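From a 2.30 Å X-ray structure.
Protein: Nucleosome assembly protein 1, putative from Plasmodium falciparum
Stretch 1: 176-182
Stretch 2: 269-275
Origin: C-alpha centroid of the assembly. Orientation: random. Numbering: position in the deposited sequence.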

# COMPACT_ATOMS: atom_id res chain seq x y z
N THR A 176 -21.79 -7.15 11.50
CA THR A 176 -20.36 -7.27 11.27
C THR A 176 -20.04 -7.74 9.86
O THR A 176 -20.88 -8.30 9.16
CB THR A 176 -19.72 -8.28 12.22
OG1 THR A 176 -20.11 -9.60 11.83
CG2 THR A 176 -20.16 -8.03 13.65
N LYS A 177 -18.80 -7.49 9.47
CA LYS A 177 -18.30 -7.88 8.17
C LYS A 177 -16.88 -8.37 8.42
O LYS A 177 -16.04 -7.63 8.93
CB LYS A 177 -18.28 -6.67 7.23
CG LYS A 177 -17.84 -6.97 5.81
CD LYS A 177 -18.88 -7.78 5.07
CE LYS A 177 -18.45 -8.07 3.63
NZ LYS A 177 -18.61 -6.92 2.72
N THR A 178 -16.62 -9.64 8.09
CA THR A 178 -15.31 -10.24 8.31
C THR A 178 -14.52 -10.40 7.01
O THR A 178 -14.98 -11.05 6.07
CB THR A 178 -15.44 -11.62 8.97
OG1 THR A 178 -16.25 -11.51 10.15
CG2 THR A 178 -14.06 -12.15 9.37
N TYR A 179 -13.33 -9.81 6.96
CA TYR A 179 -12.48 -9.91 5.78
C TYR A 179 -11.36 -10.91 6.07
O TYR A 179 -10.49 -10.65 6.90
CB TYR A 179 -11.89 -8.54 5.43
CG TYR A 179 -12.92 -7.62 4.83
CD1 TYR A 179 -13.20 -7.63 3.47
CD2 TYR A 179 -13.69 -6.79 5.65
CE1 TYR A 179 -14.22 -6.85 2.93
CE2 TYR A 179 -14.71 -6.02 5.13
CZ TYR A 179 -14.98 -6.05 3.77
OH TYR A 179 -16.01 -5.29 3.28
N HIS A 180 -11.42 -12.05 5.39
CA HIS A 180 -10.42 -13.11 5.55
C HIS A 180 -9.31 -12.91 4.54
O HIS A 180 -9.56 -12.88 3.33
CB HIS A 180 -11.07 -14.48 5.35
CG HIS A 180 -11.98 -14.89 6.47
ND1 HIS A 180 -11.50 -15.37 7.67
CD2 HIS A 180 -13.33 -14.88 6.57
CE1 HIS A 180 -12.52 -15.65 8.46
NE2 HIS A 180 -13.64 -15.36 7.82
N MET A 181 -8.07 -12.79 5.02
CA MET A 181 -6.96 -12.57 4.10
C MET A 181 -5.65 -13.24 4.49
O MET A 181 -5.41 -13.56 5.66
CB MET A 181 -6.74 -11.07 3.96
CG MET A 181 -8.02 -10.35 3.60
SD MET A 181 -7.91 -8.62 3.93
CE MET A 181 -7.01 -8.10 2.47
N LYS A 182 -4.80 -13.46 3.48
CA LYS A 182 -3.50 -14.10 3.66
C LYS A 182 -2.80 -13.70 4.95
O LYS A 182 -2.23 -14.54 5.64
CB LYS A 182 -2.61 -13.79 2.46
N GLY A 269 -14.78 -2.79 -5.06
CA GLY A 269 -15.42 -1.62 -4.48
C GLY A 269 -15.77 -1.80 -3.02
O GLY A 269 -15.70 -0.86 -2.23
N ASP A 270 -16.16 -3.02 -2.67
CA ASP A 270 -16.55 -3.37 -1.31
C ASP A 270 -15.34 -3.31 -0.39
O ASP A 270 -15.43 -2.79 0.73
CB ASP A 270 -17.16 -4.77 -1.30
CG ASP A 270 -17.60 -5.20 0.07
OD1 ASP A 270 -16.73 -5.50 0.90
OD2 ASP A 270 -18.83 -5.22 0.32
N TYR A 271 -14.22 -3.85 -0.85
CA TYR A 271 -13.01 -3.85 -0.06
C TYR A 271 -12.50 -2.42 0.11
O TYR A 271 -11.91 -2.08 1.14
CB TYR A 271 -11.94 -4.70 -0.73
CG TYR A 271 -10.70 -4.86 0.12
CD1 TYR A 271 -10.73 -5.61 1.29
CD2 TYR A 271 -9.50 -4.24 -0.24
CE1 TYR A 271 -9.60 -5.73 2.09
CE2 TYR A 271 -8.36 -4.36 0.56
CZ TYR A 271 -8.42 -5.10 1.72
OH TYR A 271 -7.30 -5.22 2.51
N GLU A 272 -12.72 -1.60 -0.91
CA GLU A 272 -12.27 -0.21 -0.86
C GLU A 272 -13.03 0.51 0.24
O GLU A 272 -12.47 1.30 1.00
CB GLU A 272 -12.51 0.47 -2.20
CG GLU A 272 -11.62 1.69 -2.45
CD GLU A 272 -12.02 2.47 -3.68
OE1 GLU A 272 -12.32 1.84 -4.72
OE2 GLU A 272 -12.02 3.71 -3.62
N VAL A 273 -14.33 0.25 0.31
CA VAL A 273 -15.17 0.88 1.33
C VAL A 273 -14.73 0.43 2.72
O VAL A 273 -14.55 1.24 3.62
CB VAL A 273 -16.65 0.50 1.14
CG1 VAL A 273 -17.47 1.01 2.32
CG2 VAL A 273 -17.17 1.10 -0.16
N ALA A 274 -14.55 -0.88 2.88
CA ALA A 274 -14.15 -1.46 4.16
C ALA A 274 -12.83 -0.88 4.64
O ALA A 274 -12.67 -0.58 5.82
CB ALA A 274 -14.02 -2.96 4.02
N LEU A 275 -11.90 -0.73 3.70
CA LEU A 275 -10.59 -0.19 4.01
C LEU A 275 -10.68 1.26 4.48
O LEU A 275 -9.97 1.67 5.38
CB LEU A 275 -9.70 -0.28 2.77
CG LEU A 275 -8.19 -0.33 3.04
CD1 LEU A 275 -7.84 -1.64 3.73
CD2 LEU A 275 -7.44 -0.21 1.72

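Which residues of the strand can reach the helix at all? Alternation along the strand decides it: Lys 177, Tyr 179 and Met 181 direct their CA-to-CB bonds toward the helix, while Thr 176, Thr 178 and His 180 stay out of reach. The helix answers with Asp 270, Tyr 271 and Ala 274, and its N-to-C direction lies at 109° to that of the strand. The axes come no closer than 10.9 Å, so long side chains suit the strand side; together the two stretches bury 274 Å².

How is the carboxylate of Asp 270 held? Its chi1 is t, and the side chain extends to meet two donors from the strand. Lys 177 NZ forms a salt bridge with Asp 270 OD2 at 2.9 Å and also a weak hydrogen bond to Asp 270 OD1 at 3.0 Å. Lys 177 is not fully extended: chi1 and chi3 are t, but chi2 is p and chi4 is m at -78°, and this last turn sets the direction of the CE-to-NZ bond. Because Lys 177 is buried, the opposite charge of Asp 270 is a fitting partner for its ammonium group, which is also hydrogen-bonded elsewhere in the structure.

What does Tyr 179 do with so long a side chain? With chi1 m and chi2 at -86°, its ring spans the gap and delivers the hydroxyl to the carboxylate: Tyr 179 OH donates a very short hydrogen bond of 2.5 Å to Asp 270 OD1, which lies near the plane of the ring, at its edge. The ring itself packs against Ala 274, with Tyr 179 CZ 3.2 Å from Ala 274 CB. The small methyl of Ala 274, one helical turn after Asp 270, suits such a close approach. The helix covers 77 Å² of Tyr 179.

How does Tyr 271 join in when its CA-to-CB bond points sideways? A chi1 of -174° (t) and a chi2 of 69° bring the end of the side chain nearer the strand. Its edge is turned toward the face of Tyr 179 in an offset edge-to-face pair, with ring centroids 5.8 Å apart and planes at 69°. Met 181, with chi1 m, chi2 t and chi3 p, adds a flexible apolar chain beside the same ring, its SD 5.0 Å from the centroid of the Tyr 271 ring in an oblique sulfur-aromatic contact.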